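Local coordinates for protein type II restriction enzyme MspI (Moraxella sp., PDB 1SA3) that recognises the double-stranded DNA sequence 5'-CCGG-3' and cleaves it after the first cytosine, leaving fragments with 5'-phosphates, at residues E[146-151]-E[170-175]; E[37-42]-E[58-63]; E[111-115]-E[195-199]. One frame throughout, in Å; residues are numbered along the deposited sequence.

Contact 1. Residues E[146-151]-E[170-175]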
loop_
_atom_site.group_PDB
_atom_site.type_symbol
_atom_site.label_atom_id
_atom_site.label_comp_id
_atom_site.label_asym_id
_atom_site.label_seq_id
_atom_site.Cartn_x
_atom_site.Cartn_y
_atom_site.Cartn_z
ATOM N N GLU E 146 -18.066 14.694 -18.599
ATOM C CA GLU E 146 -18.302 15.383 -17.339
ATOM C C GLU E 146 -17.496 14.788 -16.187
ATOM O O GLU E 146 -16.966 15.522 -15.353
ATOM C CB GLU E 146 -19.794 15.353 -17.004
ATOM C CG GLU E 146 -20.149 15.955 -15.656
ATOM C CD GLU E 146 -21.646 16.033 -15.428
ATOM O OE1 GLU E 146 -22.338 15.013 -15.623
ATOM O OE2 GLU E 146 -22.132 17.116 -15.048
ATOM N N LEU E 147 -17.404 13.463 -16.144
ATOM C CA LEU E 147 -16.660 12.798 -15.082
ATOM C C LEU E 147 -15.196 13.211 -15.158
ATOM O O LEU E 147 -14.631 13.672 -14.169
ATOM C CB LEU E 147 -16.782 11.275 -15.202
ATOM C CG LEU E 147 -15.993 10.447 -14.171
ATOM C CD1 LEU E 147 -16.220 10.990 -12.767
ATOM C CD2 LEU E 147 -16.430 8.993 -14.257
ATOM N N LYS E 148 -14.580 13.062 -16.326
ATOM C CA LYS E 148 -13.177 13.441 -16.457
ATOM C C LYS E 148 -12.941 14.903 -16.073
ATOM O O LYS E 148 -11.978 15.218 -15.379
ATOM C CB LYS E 148 -12.661 13.208 -17.882
ATOM C CG LYS E 148 -11.233 13.736 -18.098
ATOM C CD LYS E 148 -10.687 13.455 -19.491
ATOM C CE LYS E 148 -10.532 11.959 -19.743
ATOM N NZ LYS E 148 -9.868 11.678 -21.045
ATOM N N GLU E 149 -13.817 15.797 -16.518
ATOM C CA GLU E 149 -13.654 17.213 -16.204
ATOM C C GLU E 149 -13.809 17.560 -14.727
ATOM O O GLU E 149 -13.136 18.466 -14.241
ATOM C CB GLU E 149 -14.611 18.064 -17.042
ATOM C CG GLU E 149 -14.285 18.048 -18.525
ATOM C CD GLU E 149 -12.819 18.334 -18.816
ATOM O OE1 GLU E 149 -12.271 19.297 -18.241
ATOM O OE2 GLU E 149 -12.211 17.607 -19.630
ATOM N N LEU E 150 -14.681 16.859 -14.006
ATOM C CA LEU E 150 -14.852 17.142 -12.584
ATOM C C LEU E 150 -13.580 16.684 -11.866
ATOM O O LEU E 150 -13.093 17.347 -10.943
ATOM C CB LEU E 150 -16.088 16.420 -12.032
ATOM C CG LEU E 150 -17.437 17.019 -12.472
ATOM C CD1 LEU E 150 -18.581 16.074 -12.117
ATOM C CD2 LEU E 150 -17.638 18.372 -11.802
ATOM N N ILE E 151 -13.035 15.554 -12.304
ATOM C CA ILE E 151 -11.798 15.072 -11.709
ATOM C C ILE E 151 -10.698 16.086 -12.032
ATOM O O ILE E 151 -9.896 16.441 -11.165
ATOM C CB ILE E 151 -11.399 13.683 -12.251
ATOM C CG1 ILE E 151 -12.455 12.652 -11.843
ATOM C CG2 ILE E 151 -10.017 13.289 -11.700
ATOM C CD1 ILE E 151 -12.264 11.269 -12.467
ATOM N N ARG E 170 -22.512 15.274 -7.766
ATOM C CA ARG E 170 -22.466 14.832 -9.158
ATOM C C ARG E 170 -21.231 13.981 -9.455
ATOM O O ARG E 170 -21.307 12.992 -10.189
ATOM C CB ARG E 170 -22.487 16.046 -10.092
ATOM C CG ARG E 170 -22.511 15.696 -11.579
ATOM C CD ARG E 170 -23.746 14.881 -11.940
ATOM N NE ARG E 170 -23.817 14.594 -13.370
ATOM C CZ ARG E 170 -24.734 13.812 -13.932
ATOM N NH1 ARG E 170 -25.663 13.231 -13.183
ATOM N NH2 ARG E 170 -24.725 13.612 -15.245
ATOM N N LEU E 171 -20.087 14.371 -8.899
ATOM C CA LEU E 171 -18.863 13.606 -9.119
ATOM C C LEU E 171 -19.052 12.231 -8.492
ATOM O O LEU E 171 -18.802 11.204 -9.122
ATOM C CB LEU E 171 -17.657 14.323 -8.487
ATOM C CG LEU E 171 -16.306 13.577 -8.439
ATOM C CD1 LEU E 171 -15.983 12.969 -9.784
ATOM C CD2 LEU E 171 -15.199 14.540 -8.033
ATOM N N THR E 172 -19.520 12.225 -7.249
ATOM C CA THR E 172 -19.746 10.991 -6.510
ATOM C C THR E 172 -20.658 10.056 -7.289
ATOM O O THR E 172 -20.430 8.847 -7.352
ATOM C CB THR E 172 -20.399 11.280 -5.153
ATOM O OG1 THR E 172 -19.525 12.100 -4.367
ATOM C CG2 THR E 172 -20.696 9.979 -4.417
ATOM N N GLU E 173 -21.697 10.638 -7.876
ATOM C CA GLU E 173 -22.674 9.897 -8.656
ATOM C C GLU E 173 -22.080 9.250 -9.899
ATOM O O GLU E 173 -22.292 8.061 -10.144
ATOM C CB GLU E 173 -23.823 10.833 -9.055
ATOM C CG GLU E 173 -24.844 10.215 -9.987
ATOM C CD GLU E 173 -26.028 11.133 -10.234
ATOM O OE1 GLU E 173 -25.801 12.316 -10.563
ATOM O OE2 GLU E 173 -27.184 10.670 -10.104
ATOM N N LEU E 174 -21.332 10.029 -10.680
ATOM C CA LEU E 174 -20.728 9.525 -11.909
ATOM C C LEU E 174 -19.587 8.535 -11.678
ATOM O O LEU E 174 -19.295 7.698 -12.526
ATOM C CB LEU E 174 -20.210 10.694 -12.759
ATOM C CG LEU E 174 -21.258 11.604 -13.414
ATOM C CD1 LEU E 174 -20.568 12.717 -14.194
ATOM C CD2 LEU E 174 -22.140 10.769 -14.343
ATOM N N LEU E 175 -18.942 8.628 -10.527
ATOM C CA LEU E 175 -17.817 7.755 -10.231
ATOM C C LEU E 175 -18.265 6.387 -9.724
ATOM O O LEU E 175 -17.561 5.391 -9.896
ATOM C CB LEU E 175 -16.921 8.433 -9.193
ATOM C CG LEU E 175 -15.524 7.878 -8.943
ATOM C CD1 LEU E 175 -14.712 7.871 -10.230
ATOM C CD2 LEU E 175 -14.846 8.751 -7.885
#
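E146 and R170 both set CG opposite the backbone N (chi1 176° and -177°); beyond it the glutamate runs straight while the arginine bends at chi2, and the two chains meet at about a right angle. One oxygen, E146 OE1, takes both bonds of the salt bridge: R170 NE at 2.7 Å and R170 NH2 at 2.8 Å. OE1 lies at the guanidinium edge, close to its plane, with NH2 on its syn lone pair and NE coming from above the carboxylate. R170 NH1 is held by E173 OE1 at 2.8 Å, so two carboxylates limit the rotation of the guanidinium.

Behind it the packing is mostly leucine. L174 links the two parts, CD2 over one guanidinium face and CD1 3.6 Å from E146 CG. L147 CD1 meets L171 CD1 at 3.6 Å and also rests on L174 CB. L150 CD1 lies 3.9 Å from L171 CA, and I151 CG1, one turn on from L147, touches L171 CD1. W247 of strand 246-249 packs on L171 and L175. Segments 146-151 and 170-175 cross at -130°: helix-helix packing of 146-157 on 165-175, edged by a salt-bridge network, beside the small three-stranded sheet.

Contact 2. Residues E[37-42]-E[58-63]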
loop_
_atom_site.group_PDB
_atom_site.type_symbol
_atom_site.label_atom_id
_atom_site.label_comp_id
_atom_site.label_asym_id
_atom_site.label_seq_id
_atom_site.Cartn_x
_atom_site.Cartn_y
_atom_site.Cartn_z
ATOM N N TYR E 37 12.394 -5.574 7.629
ATOM C CA TYR E 37 11.812 -6.332 8.735
ATOM C C TYR E 37 10.978 -7.479 8.157
ATOM O O TYR E 37 11.052 -8.612 8.636
ATOM C CB TYR E 37 10.953 -5.389 9.582
ATOM C CG TYR E 37 10.421 -5.939 10.895
ATOM C CD1 TYR E 37 11.093 -6.940 11.603
ATOM C CD2 TYR E 37 9.267 -5.402 11.459
ATOM C CE1 TYR E 37 10.613 -7.383 12.851
ATOM C CE2 TYR E 37 8.790 -5.823 12.675
ATOM C CZ TYR E 37 9.462 -6.813 13.372
ATOM O OH TYR E 37 8.966 -7.196 14.594
ATOM N N ILE E 38 10.203 -7.192 7.113
ATOM C CA ILE E 38 9.390 -8.227 6.474
ATOM C C ILE E 38 10.292 -9.229 5.759
ATOM O O ILE E 38 10.095 -10.435 5.878
ATOM C CB ILE E 38 8.393 -7.624 5.439
ATOM C CG1 ILE E 38 7.367 -6.737 6.147
ATOM C CG2 ILE E 38 7.671 -8.738 4.670
ATOM C CD1 ILE E 38 6.430 -7.478 7.093
ATOM N N LEU E 39 11.289 -8.733 5.028
ATOM C CA LEU E 39 12.192 -9.605 4.296
ATOM C C LEU E 39 12.898 -10.605 5.212
ATOM O O LEU E 39 13.044 -11.779 4.856
ATOM C CB LEU E 39 13.226 -8.781 3.522
ATOM C CG LEU E 39 12.728 -7.835 2.418
ATOM C CD1 LEU E 39 13.899 -7.021 1.892
ATOM C CD2 LEU E 39 12.091 -8.623 1.283
ATOM N N ASP E 40 13.313 -10.152 6.391
ATOM C CA ASP E 40 14.000 -11.029 7.332
ATOM C C ASP E 40 13.072 -12.056 7.977
ATOM O O ASP E 40 13.466 -13.199 8.201
ATOM C CB ASP E 40 14.697 -10.202 8.419
ATOM C CG ASP E 40 15.979 -9.549 7.923
ATOM O OD1 ASP E 40 16.389 -9.833 6.778
ATOM O OD2 ASP E 40 16.576 -8.758 8.686
ATOM N N ILE E 41 11.842 -11.657 8.280
ATOM C CA ILE E 41 10.899 -12.586 8.881
ATOM C C ILE E 41 10.632 -13.732 7.899
ATOM O O ILE E 41 10.497 -14.886 8.310
ATOM C CB ILE E 41 9.567 -11.881 9.252
ATOM C CG1 ILE E 41 9.791 -10.939 10.436
ATOM C CG2 ILE E 41 8.495 -12.918 9.590
ATOM C CD1 ILE E 41 8.603 -10.043 10.761
ATOM N N PHE E 42 10.588 -13.406 6.606
ATOM C CA PHE E 42 10.334 -14.392 5.555
ATOM C C PHE E 42 11.557 -14.686 4.689
ATOM O O PHE E 42 11.428 -15.001 3.505
ATOM C CB PHE E 42 9.184 -13.913 4.650
ATOM C CG PHE E 42 7.844 -13.886 5.336
ATOM C CD1 PHE E 42 7.497 -12.830 6.171
ATOM C CD2 PHE E 42 6.947 -14.941 5.178
ATOM C CE1 PHE E 42 6.282 -12.819 6.843
ATOM C CE2 PHE E 42 5.720 -14.948 5.845
ATOM C CZ PHE E 42 5.384 -13.885 6.682
ATOM N N GLN E 58 5.635 -10.800 18.629
ATOM C CA GLN E 58 5.452 -9.727 17.659
ATOM C C GLN E 58 5.636 -10.228 16.233
ATOM O O GLN E 58 4.777 -10.003 15.384
ATOM C CB GLN E 58 6.406 -8.562 17.957
ATOM C CG GLN E 58 6.251 -7.360 17.017
ATOM C CD GLN E 58 6.837 -6.087 17.601
ATOM O OE1 GLN E 58 6.358 -5.583 18.617
ATOM N NE2 GLN E 58 7.877 -5.564 16.968
ATOM N N GLU E 59 6.737 -10.918 15.963
ATOM C CA GLU E 59 6.951 -11.425 14.616
ATOM C C GLU E 59 5.908 -12.484 14.263
ATOM O O GLU E 59 5.589 -12.684 13.091
ATOM C CB GLU E 59 8.367 -11.990 14.464
ATOM C CG GLU E 59 9.444 -10.907 14.368
ATOM C CD GLU E 59 9.816 -10.297 15.718
ATOM O OE1 GLU E 59 10.228 -9.118 15.749
ATOM O OE2 GLU E 59 9.713 -10.998 16.746
ATOM N N LYS E 60 5.375 -13.166 15.274
ATOM C CA LYS E 60 4.352 -14.175 15.018
ATOM C C LYS E 60 3.082 -13.463 14.559
ATOM O O LYS E 60 2.401 -13.924 13.644
ATOM C CB LYS E 60 4.037 -15.003 16.267
ATOM C CG LYS E 60 3.030 -16.118 15.976
ATOM C CD LYS E 60 2.544 -16.846 17.226
ATOM C CE LYS E 60 1.547 -17.949 16.844
ATOM N NZ LYS E 60 0.875 -18.573 18.011
ATOM N N ASP E 61 2.768 -12.335 15.196
ATOM C CA ASP E 61 1.581 -11.567 14.821
ATOM C C ASP E 61 1.722 -11.075 13.383
ATOM O O ASP E 61 0.782 -11.151 12.602
ATOM C CB ASP E 61 1.386 -10.361 15.750
ATOM C CG ASP E 61 0.180 -9.510 15.362
ATOM O OD1 ASP E 61 -0.942 -10.059 15.279
ATOM O OD2 ASP E 61 0.341 -8.287 15.136
ATOM N N ILE E 62 2.905 -10.574 13.046
ATOM C CA ILE E 62 3.182 -10.066 11.702
ATOM C C ILE E 62 3.108 -11.184 10.661
ATOM O O ILE E 62 2.385 -11.068 9.662
ATOM C CB ILE E 62 4.576 -9.403 11.659
ATOM C CG1 ILE E 62 4.578 -8.180 12.589
ATOM C CG2 ILE E 62 4.944 -9.027 10.218
ATOM C CD1 ILE E 62 5.980 -7.595 12.859
ATOM N N SER E 63 3.833 -12.276 10.900
ATOM C CA SER E 63 3.821 -13.391 9.964
ATOM C C SER E 63 2.422 -14.029 9.823
ATOM O O SER E 63 2.005 -14.372 8.713
ATOM C CB SER E 63 4.874 -14.435 10.372
ATOM O OG SER E 63 4.650 -14.942 11.675
#
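Y37 OH is held by two side chains of helix 57-69: it donates to E59 OE1 at 2.6 Å and accepts from Q58 NE2 at 3.1 Å. The Q58 bond is nearly straight, 171° at the hydrogen, and the hydroxyl lies almost in the amide plane. E59 OE1 sits at the edge of the tyrosine ring, near the ring plane, whereas the hydroxyl approaches this oxygen from above the carboxylate plane. T3 OG1 is a second hydrogen-bond partner of E59 OE1, and the M1 backbone N bonds to Q58 OE1, so the first residues of the chain probably limit the movement of both groups that hold the phenol.

Beside the ring, I62 and I41 fill the crossing. I62 CD1 comes obliquely to the Y37 ring, 3.3 Å from CE2, a tight approach. The other branch of I62, CG2, takes I38 CD1 and I41 CD1, each at 3.8 Å. I41 has CG1 beside its backbone N (chi1 -71°) and an extended chain beyond it, which together carry CD1 over one face of the Y37 ring, near its rim, and against E59 CG at 3.8 Å. F42, just past the helix end, brings CZ to within 3.7 Å of S63 CA.

The axes of the two short helical segments cross almost at right angles, -92°, with a closest approach of 10.9 Å. Helix 4-12 covers Y37 through L5 and L6, and L48 of helix 45-51 meets F42 and S63. Sheet residues complete the surroundings: Y214 and V217 of strand 213-221 touch I62, while I102 and F104 of strand 100-106 pack on F42.

Contact 3. Residues E[111-115]-E[195-199]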
loop_
_atom_site.group_PDB
_atom_site.type_symbol
_atom_site.label_atom_id
_atom_site.label_comp_id
_atom_site.label_asym_id
_atom_site.label_seq_id
_atom_site.Cartn_x
_atom_site.Cartn_y
_atom_site.Cartn_z
ATOM N N SER E 111 4.326 -23.158 -6.514
ATOM C CA SER E 111 4.680 -22.025 -5.670
ATOM C C SER E 111 3.789 -20.827 -5.955
ATOM O O SER E 111 3.050 -20.806 -6.943
ATOM C CB SER E 111 6.147 -21.646 -5.886
ATOM O OG SER E 111 6.368 -21.221 -7.219
ATOM N N ARG E 112 3.859 -19.835 -5.074
ATOM C CA ARG E 112 3.073 -18.616 -5.214
ATOM C C ARG E 112 3.985 -17.426 -4.977
ATOM O O ARG E 112 4.695 -17.370 -3.971
ATOM C CB ARG E 112 1.925 -18.610 -4.193
ATOM C CG ARG E 112 1.271 -17.238 -3.923
ATOM C CD ARG E 112 0.664 -16.617 -5.159
ATOM N NE ARG E 112 0.208 -15.243 -4.948
ATOM C CZ ARG E 112 -0.817 -14.898 -4.172
ATOM N NH1 ARG E 112 -1.510 -15.817 -3.516
ATOM N NH2 ARG E 112 -1.152 -13.622 -4.055
ATOM N N LEU E 113 4.001 -16.495 -5.919
ATOM C CA LEU E 113 4.804 -15.293 -5.759
ATOM C C LEU E 113 3.857 -14.259 -5.166
ATOM O O LEU E 113 2.707 -14.141 -5.604
ATOM C CB LEU E 113 5.329 -14.802 -7.103
ATOM C CG LEU E 113 6.166 -13.518 -7.050
ATOM C CD1 LEU E 113 7.476 -13.788 -6.311
ATOM C CD2 LEU E 113 6.427 -13.028 -8.462
ATOM N N VAL E 114 4.325 -13.526 -4.160
ATOM C CA VAL E 114 3.491 -12.511 -3.524
ATOM C C VAL E 114 4.142 -11.132 -3.543
ATOM O O VAL E 114 4.940 -10.801 -2.657
ATOM C CB VAL E 114 3.187 -12.858 -2.050
ATOM C CG1 VAL E 114 2.123 -11.905 -1.501
ATOM C CG2 VAL E 114 2.728 -14.294 -1.927
ATOM N N PRO E 115 3.828 -10.313 -4.563
ATOM C CA PRO E 115 4.398 -8.967 -4.652
ATOM C C PRO E 115 3.782 -8.147 -3.521
ATOM O O PRO E 115 2.584 -8.277 -3.214
ATOM C CB PRO E 115 3.967 -8.501 -6.046
ATOM C CG PRO E 115 2.680 -9.230 -6.260
ATOM C CD PRO E 115 3.024 -10.614 -5.762
ATOM N N GLU E 195 -2.879 -11.347 -9.636
ATOM C CA GLU E 195 -2.371 -12.232 -8.585
ATOM C C GLU E 195 -1.060 -12.846 -9.046
ATOM O O GLU E 195 -0.965 -13.369 -10.163
ATOM C CB GLU E 195 -3.367 -13.356 -8.259
ATOM C CG GLU E 195 -3.036 -14.124 -6.972
ATOM C CD GLU E 195 -3.767 -15.459 -6.850
ATOM O OE1 GLU E 195 -3.208 -16.498 -7.274
ATOM O OE2 GLU E 195 -4.904 -15.467 -6.332
ATOM N N GLY E 196 -0.043 -12.756 -8.194
ATOM C CA GLY E 196 1.253 -13.322 -8.524
ATOM C C GLY E 196 2.026 -12.619 -9.625
ATOM O O GLY E 196 3.044 -13.130 -10.092
ATOM N N ASN E 197 1.563 -11.449 -10.045
ATOM C CA ASN E 197 2.246 -10.694 -11.097
ATOM C C ASN E 197 3.160 -9.689 -10.399
ATOM O O ASN E 197 2.681 -8.812 -9.689
ATOM C CB ASN E 197 1.226 -9.946 -11.959
ATOM C CG ASN E 197 1.857 -9.270 -13.163
ATOM O OD1 ASN E 197 2.985 -8.775 -13.097
ATOM N ND2 ASN E 197 1.125 -9.239 -14.269
ATOM N N ILE E 198 4.467 -9.805 -10.611
ATOM C CA ILE E 198 5.416 -8.913 -9.939
ATOM C C ILE E 198 5.198 -7.414 -10.190
ATOM O O ILE E 198 5.615 -6.579 -9.384
ATOM C CB ILE E 198 6.872 -9.306 -10.289
ATOM C CG1 ILE E 198 7.837 -8.654 -9.295
ATOM C CG2 ILE E 198 7.199 -8.896 -11.720
ATOM C CD1 ILE E 198 9.254 -9.209 -9.386
ATOM N N LEU E 199 4.524 -7.066 -11.285
ATOM C CA LEU E 199 4.264 -5.661 -11.597
ATOM C C LEU E 199 3.142 -5.040 -10.754
ATOM O O LEU E 199 2.982 -3.822 -10.740
ATOM C CB LEU E 199 3.894 -5.502 -13.076
ATOM C CG LEU E 199 4.951 -5.968 -14.083
ATOM C CD1 LEU E 199 4.394 -5.877 -15.495
ATOM C CD2 LEU E 199 6.199 -5.107 -13.937
#
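Strand 111-121, the middle strand of the five-stranded mixed sheet in this nuclease of the PDDEXK clan, is crossed near its start by the loop that leads into strand 203-210. The two directions differ by 60°, and the chains meet by stacking, apolar packing and a CA-H...O contact.

At one end the R112 guanidinium lies between two groups: E195 CG is 3.5 Å above one face, toward the rim, and V114 CG2 covers the opposite face. The carboxylate of E195 is stacked nearly parallel, 19° from the guanidinium plane. The opposite charges, 4.2 Å apart from R112 NH1 to E195 OE1, may attract, but the oxygen stands well out of the guanidinium plane and no N-H points at it. A true salt bridge goes from R112 NH2 to D202, whose carboxylate also accepts from G196 N and so ties both segments to one residue. R112 bends at chi2 (60°), turning NE back to the carbonyl of its own neighbour, L113 O, which it meets at 2.8 Å from above the carbonyl plane.

In the middle, G196 CA approaches L113 O at 3.4 Å, with the glycine backbone at positive phi. Further along, L113 CD2 meets I198 CB obliquely at 4.2 Å, and P115 lays its ring beside the loop backbone, CG 3.5 Å from N197 O. N197 CB points away from the strand, and its OD1 closes an Asx turn within the loop, accepting from L199 N at 2.9 Å.

How the contacts relate
The three contacts do not touch one another. Contacts 2 and 3 are closest, with centres 19 Å apart and nearest atoms about 8 Å apart; contact 2 pairs two helices that pack by the main sheet, and contact 3 lays a loop on its middle strand. Contact 1 lies on the opposite side of the chain's centre from contact 2, their centres 42 Å apart, and 34 Å from contact 3. In sequence, contact 1 falls between 115 and 195. The sodium ion, held by E35, D84 and D99, is about 10 Å from the I38 side chain and about 11 Å from that of I198. E35 shares helix 23-41 with contact 2; D99 follows T98, whose OG1 bonds to I198 O.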